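Local coordinates for protein glutamate racemase (Francisella tularensis subsp. tularensis, PDB 3OUT) that belongs to the Asp/Glu/hydantoin racemase family and holds D-glutamic acid in a pocket of its alpha/beta fold, built around two parallel beta-sheets, at residues F149-M152 / I153-F157; E169-S172 / Y173-D176. All coordinates share one frame; numbering follows the deposited sequence.

Interaction 1 (F149-M152 / I153-F157); sequences FVSM and IEEGF
Met152, present as selenomethionine, has CG anti to its backbone N (chi1 -178°), which carries the chain outward until CG lies 3.6 Å from Phe157 CB. The bend at chi3 (78°) then swings the methyl CE back to within 4.0 Å of Ile153 CG1. A long, flexible, apolar chain suits this buried place, since it can bend to touch both Ile153 and Phe157. The Phe157 ring is set so that Met152 O lies at its edge, in plane, and the same oxygen accepts a bond from Phe157 N at 3.0 Å.

That is the 6→1 bond of the helix ending; its 5→2 companion runs from Gly156 N to Ile153 O, also at 3.0 Å. Gly156 has a positive phi of 95°, where a side chain would be jammed against the preceding carbonyl oxygen, so the residue type follows from the backbone.

The two glutamates part company. Glu154, extended beyond CG, lies alongside Val150 and points the same way, with OE2 3.9 Å from Val150 CG1. This carboxylate oxygen is also hydrogen-bonded to His188 NE2, a residue of the ligand pocket. Glu155 instead bends at chi2. A water joins it to Ser151, 2.6 Å from Glu155 OE2, to which it donates, and 2.7 Å from Ser151 OG, while Glu155 OE1 forms a salt bridge with Lys244. Ser151 itself packs on Ser151 of the second subunit.

Together the paired backbone bonds and Gly156 in a left-handed backbone conformation make a Schellman motif, closing the short helix 149-154 beside the pocket for D-glutamic acid.

Interaction 2 (E169-S172 / Y173-D176); sequences EYLS and YFHD
Leu171 and Ser172 meet Phe174 and His175 in two overlapping type I beta turns, close to 3-10 geometry, where helix 161-171 gives way to the loop leading to strand 181-184 of the alpha/beta fold. The backbone bonds span three residues: Phe174 N donates to Leu171 O at 3.0 Å, and His175 N to Ser172 O at 3.1 Å. Each donor sits well above the carbonyl plane, by 52° in the first case, as is usual for bonds spanning only three residues. His175 is exposed, and its polar ring suits that place; its NE2 is hydrogen-bonded to Ile199 O.

Waters extend this backbone network. One donates to Glu169 O and accepts from Tyr173 N at 2.8 Å, so the water stands in for the i→i+4 helical bond that the two would otherwise make. Another donates to Ser172 O and accepts from Asp176 N at 2.7 Å, so Ser172 O receives both this water and His175 N.

Apolar packing is carried by Leu171, whose CD2 methyl comes within 4.1 Å of Phe174 CE2, the two side chains crossing at an angle. Both are buried against Ile117 of strand 113-118, as befits large hydrocarbon groups facing a sheet.

Among the aromatic rings, Tyr173 turns CG away from its own N (chi1 170°), whereas Phe174 puts CG opposite its carbonyl carbon (chi1 -63°); with these torsions Tyr173 CD2 stands 3.8 Å above the Phe174 ring plane, over its centre.

The two interactions lie in series along the chain, with centres about 20 Å apart, yet their helices 149-154 and 161-171 touch. Phe149 and Tyr170 meet edge-to-face, with Phe149 CE1 3.8 Å from Tyr170 CD2, and Tyr170 OH is hydrogen-bonded to the backbone N of Leu148, just before the first helix. Interaction 1 lies nearer the ligand: the side chain of Val150 is about 4 Å from D-glutamic acid at nearest approach, against about 12 Å for that of Tyr170 in interaction 2. Both also face the second subunit, reciprocally: Phe157 of interaction 1 packs on Tyr170 of the second subunit, and Tyr170 of interaction 2 on Phe157 of that subunit.

Interaction 1 (F149-M152 / I153-F157)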
loop_
_atom_site.group_PDB
_atom_site.type_symbol
_atom_site.label_atom_id
_atom_site.label_comp_id
_atom_site.label_asym_id
_atom_site.label_seq_id
_atom_site.Cartn_x
_atom_site.Cartn_y
_atom_site.Cartn_z
ATOM N N PHE B 149 0.419 20.736 14.595
ATOM C CA PHE B 149 1.370 21.571 13.870
ATOM C C PHE B 149 1.621 21.151 12.401
ATOM O O PHE B 149 1.724 22.003 11.513
ATOM C CB PHE B 149 2.727 21.612 14.586
ATOM C CG PHE B 149 2.877 22.641 15.703
ATOM C CD1 PHE B 149 1.884 23.548 16.060
ATOM C CD2 PHE B 149 4.070 22.659 16.414
ATOM C CE1 PHE B 149 2.107 24.489 17.052
ATOM C CE2 PHE B 149 4.278 23.565 17.461
ATOM C CZ PHE B 149 3.314 24.492 17.748
ATOM N N VAL B 150 1.779 19.862 12.138
ATOM C CA VAL B 150 2.090 19.413 10.800
ATOM C C VAL B 150 1.034 19.856 9.789
ATOM O O VAL B 150 1.361 20.492 8.781
ATOM C CB VAL B 150 2.316 17.890 10.727
ATOM C CG1 VAL B 150 2.245 17.369 9.304
ATOM C CG2 VAL B 150 3.679 17.510 11.374
ATOM N N SER B 151 -0.234 19.539 10.035
ATOM C CA SER B 151 -1.288 19.934 9.083
ATOM C C SER B 151 -1.416 21.463 8.965
ATOM O O SER B 151 -1.581 21.996 7.882
ATOM C CB SER B 151 -2.610 19.311 9.480
ATOM O OG SER B 151 -3.571 19.667 8.476
HETATM N N MSE B 152 -1.329 22.147 10.097
HETATM C CA MSE B 152 -1.412 23.602 10.191
HETATM C C MSE B 152 -0.402 24.224 9.221
HETATM O O MSE B 152 -0.744 25.100 8.424
HETATM C CB MSE B 152 -1.129 24.049 11.651
HETATM C CG MSE B 152 -1.229 25.492 11.848
HETATM SE SE MSE B 152 -0.770 25.984 13.681
HETATM C CE MSE B 152 1.172 25.815 13.418
ATOM N N ILE B 153 0.827 23.730 9.278
ATOM C CA ILE B 153 1.912 24.276 8.478
ATOM C C ILE B 153 1.720 23.917 7.000
ATOM O O ILE B 153 1.928 24.744 6.092
ATOM C CB ILE B 153 3.283 23.808 9.063
ATOM C CG1 ILE B 153 3.528 24.537 10.395
ATOM C CG2 ILE B 153 4.447 24.038 8.093
ATOM C CD1 ILE B 153 4.614 23.865 11.225
ATOM N N GLU B 154 1.290 22.680 6.744
ATOM C CA GLU B 154 1.059 22.247 5.358
ATOM C C GLU B 154 -0.107 22.991 4.718
ATOM O O GLU B 154 -0.135 23.137 3.494
ATOM C CB GLU B 154 0.880 20.737 5.247
ATOM C CG GLU B 154 2.201 19.988 5.561
ATOM C CD GLU B 154 2.144 18.499 5.371
ATOM O OE1 GLU B 154 1.064 17.967 5.016
ATOM O OE2 GLU B 154 3.183 17.828 5.580
ATOM N N GLU B 155 -1.042 23.474 5.539
ATOM C CA GLU B 155 -2.166 24.272 5.047
ATOM C C GLU B 155 -1.815 25.748 4.892
ATOM O O GLU B 155 -2.665 26.550 4.523
ATOM C CB GLU B 155 -3.350 24.129 5.970
ATOM C CG GLU B 155 -3.957 22.753 5.969
ATOM C CD GLU B 155 -4.499 22.355 4.618
ATOM O OE1 GLU B 155 -4.971 23.247 3.859
ATOM O OE2 GLU B 155 -4.405 21.149 4.273
ATOM N N GLY B 156 -0.587 26.104 5.227
ATOM C CA GLY B 156 -0.103 27.477 5.012
ATOM C C GLY B 156 -0.216 28.401 6.194
ATOM O O GLY B 156 0.042 29.607 6.036
ATOM N N PHE B 157 -0.610 27.896 7.367
ATOM C CA PHE B 157 -0.696 28.720 8.567
ATOM C C PHE B 157 0.692 28.678 9.202
ATOM O O PHE B 157 1.018 27.735 9.916
ATOM C CB PHE B 157 -1.767 28.216 9.546
ATOM C CG PHE B 157 -3.179 28.306 9.042
ATOM C CD1 PHE B 157 -3.732 27.269 8.329
ATOM C CD2 PHE B 157 -3.994 29.378 9.372
ATOM C CE1 PHE B 157 -5.036 27.318 7.871
ATOM C CE2 PHE B 157 -5.319 29.428 8.942
ATOM C CZ PHE B 157 -5.847 28.389 8.197
HETATM O O HOH W 1 -3.271 19.344 5.822
#

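Interaction 2 (E169-S172 / Y173-D176)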
loop_
_atom_site.group_PDB
_atom_site.type_symbol
_atom_site.label_atom_id
_atom_site.label_comp_id
_atom_site.label_asym_id
_atom_site.label_seq_id
_atom_site.Cartn_x
_atom_site.Cartn_y
_atom_site.Cartn_z
ATOM N N GLU B 169 -1.081 26.613 23.264
ATOM C CA GLU B 169 -1.717 25.412 23.780
ATOM C C GLU B 169 -0.700 24.300 24.073
ATOM O O GLU B 169 -0.781 23.646 25.111
ATOM C CB GLU B 169 -2.788 24.926 22.784
ATOM C CG GLU B 169 -3.464 23.639 23.142
ATOM C CD GLU B 169 -4.489 23.757 24.252
ATOM O OE1 GLU B 169 -4.888 24.890 24.625
ATOM O OE2 GLU B 169 -4.896 22.673 24.737
ATOM N N TYR B 170 0.258 24.102 23.163
ATOM C CA TYR B 170 1.217 23.030 23.274
ATOM C C TYR B 170 2.445 23.396 24.119
ATOM O O TYR B 170 3.069 22.516 24.713
ATOM C CB TYR B 170 1.712 22.612 21.883
ATOM C CG TYR B 170 0.673 21.908 21.029
ATOM C CD1 TYR B 170 -0.144 20.927 21.570
ATOM C CD2 TYR B 170 0.515 22.221 19.670
ATOM C CE1 TYR B 170 -1.105 20.264 20.791
ATOM C CE2 TYR B 170 -0.439 21.543 18.893
ATOM C CZ TYR B 170 -1.232 20.581 19.448
ATOM O OH TYR B 170 -2.147 19.906 18.686
ATOM N N LEU B 171 2.823 24.654 24.124
ATOM C CA LEU B 171 4.100 25.065 24.756
ATOM C C LEU B 171 3.955 25.534 26.191
ATOM O O LEU B 171 4.964 25.668 26.900
ATOM C CB LEU B 171 4.774 26.157 23.928
ATOM C CG LEU B 171 5.189 25.791 22.514
ATOM C CD1 LEU B 171 5.623 26.995 21.771
ATOM C CD2 LEU B 171 6.291 24.711 22.517
ATOM N N SER B 172 2.721 25.770 26.632
ATOM C CA SER B 172 2.474 26.187 28.015
ATOM C C SER B 172 2.975 25.130 29.011
ATOM O O SER B 172 3.404 25.481 30.119
ATOM C CB SER B 172 0.985 26.494 28.223
ATOM O OG SER B 172 0.196 25.355 27.955
ATOM N N TYR B 173 2.940 23.854 28.613
ATOM C CA TYR B 173 3.507 22.761 29.404
ATOM C C TYR B 173 4.934 23.067 29.896
ATOM O O TYR B 173 5.296 22.581 30.952
ATOM C CB TYR B 173 3.500 21.460 28.592
ATOM C CG TYR B 173 4.274 20.303 29.178
ATOM C CD1 TYR B 173 3.789 19.598 30.258
ATOM C CD2 TYR B 173 5.486 19.891 28.626
ATOM C CE1 TYR B 173 4.497 18.513 30.781
ATOM C CE2 TYR B 173 6.187 18.823 29.144
ATOM C CZ TYR B 173 5.693 18.140 30.210
ATOM O OH TYR B 173 6.369 17.070 30.719
ATOM N N PHE B 174 5.715 23.839 29.131
ATOM C CA PHE B 174 7.135 24.061 29.442
ATOM C C PHE B 174 7.383 25.256 30.347
ATOM O O PHE B 174 8.497 25.453 30.797
ATOM C CB PHE B 174 7.962 24.241 28.167
ATOM C CG PHE B 174 7.966 23.025 27.290
ATOM C CD1 PHE B 174 8.753 21.953 27.599
ATOM C CD2 PHE B 174 7.185 22.975 26.154
ATOM C CE1 PHE B 174 8.770 20.820 26.794
ATOM C CE2 PHE B 174 7.173 21.862 25.349
ATOM C CZ PHE B 174 7.968 20.778 25.670
ATOM N N HIS B 175 6.368 26.075 30.591
ATOM C CA HIS B 175 6.650 27.355 31.263
ATOM C C HIS B 175 7.260 27.195 32.657
ATOM O O HIS B 175 8.141 27.978 33.024
ATOM C CB HIS B 175 5.423 28.258 31.300
ATOM C CG HIS B 175 5.182 28.968 30.010
ATOM N ND1 HIS B 175 3.920 29.146 29.478
ATOM C CD2 HIS B 175 6.046 29.534 29.135
ATOM C CE1 HIS B 175 4.018 29.793 28.328
ATOM N NE2 HIS B 175 5.298 30.035 28.094
ATOM N N ASP B 176 6.840 26.189 33.406
ATOM C CA ASP B 176 7.405 25.978 34.752
ATOM C C ASP B 176 8.583 24.984 34.786
ATOM O O ASP B 176 9.022 24.611 35.876
ATOM C CB ASP B 176 6.306 25.510 35.731
ATOM C CG ASP B 176 5.822 24.106 35.453
ATOM O OD1 ASP B 176 6.111 23.579 34.380
ATOM O OD2 ASP B 176 5.127 23.520 36.300
HETATM O O HOH W 2 0.788 22.897 27.097
HETATM O O HOH W 3 4.284 25.491 32.769
#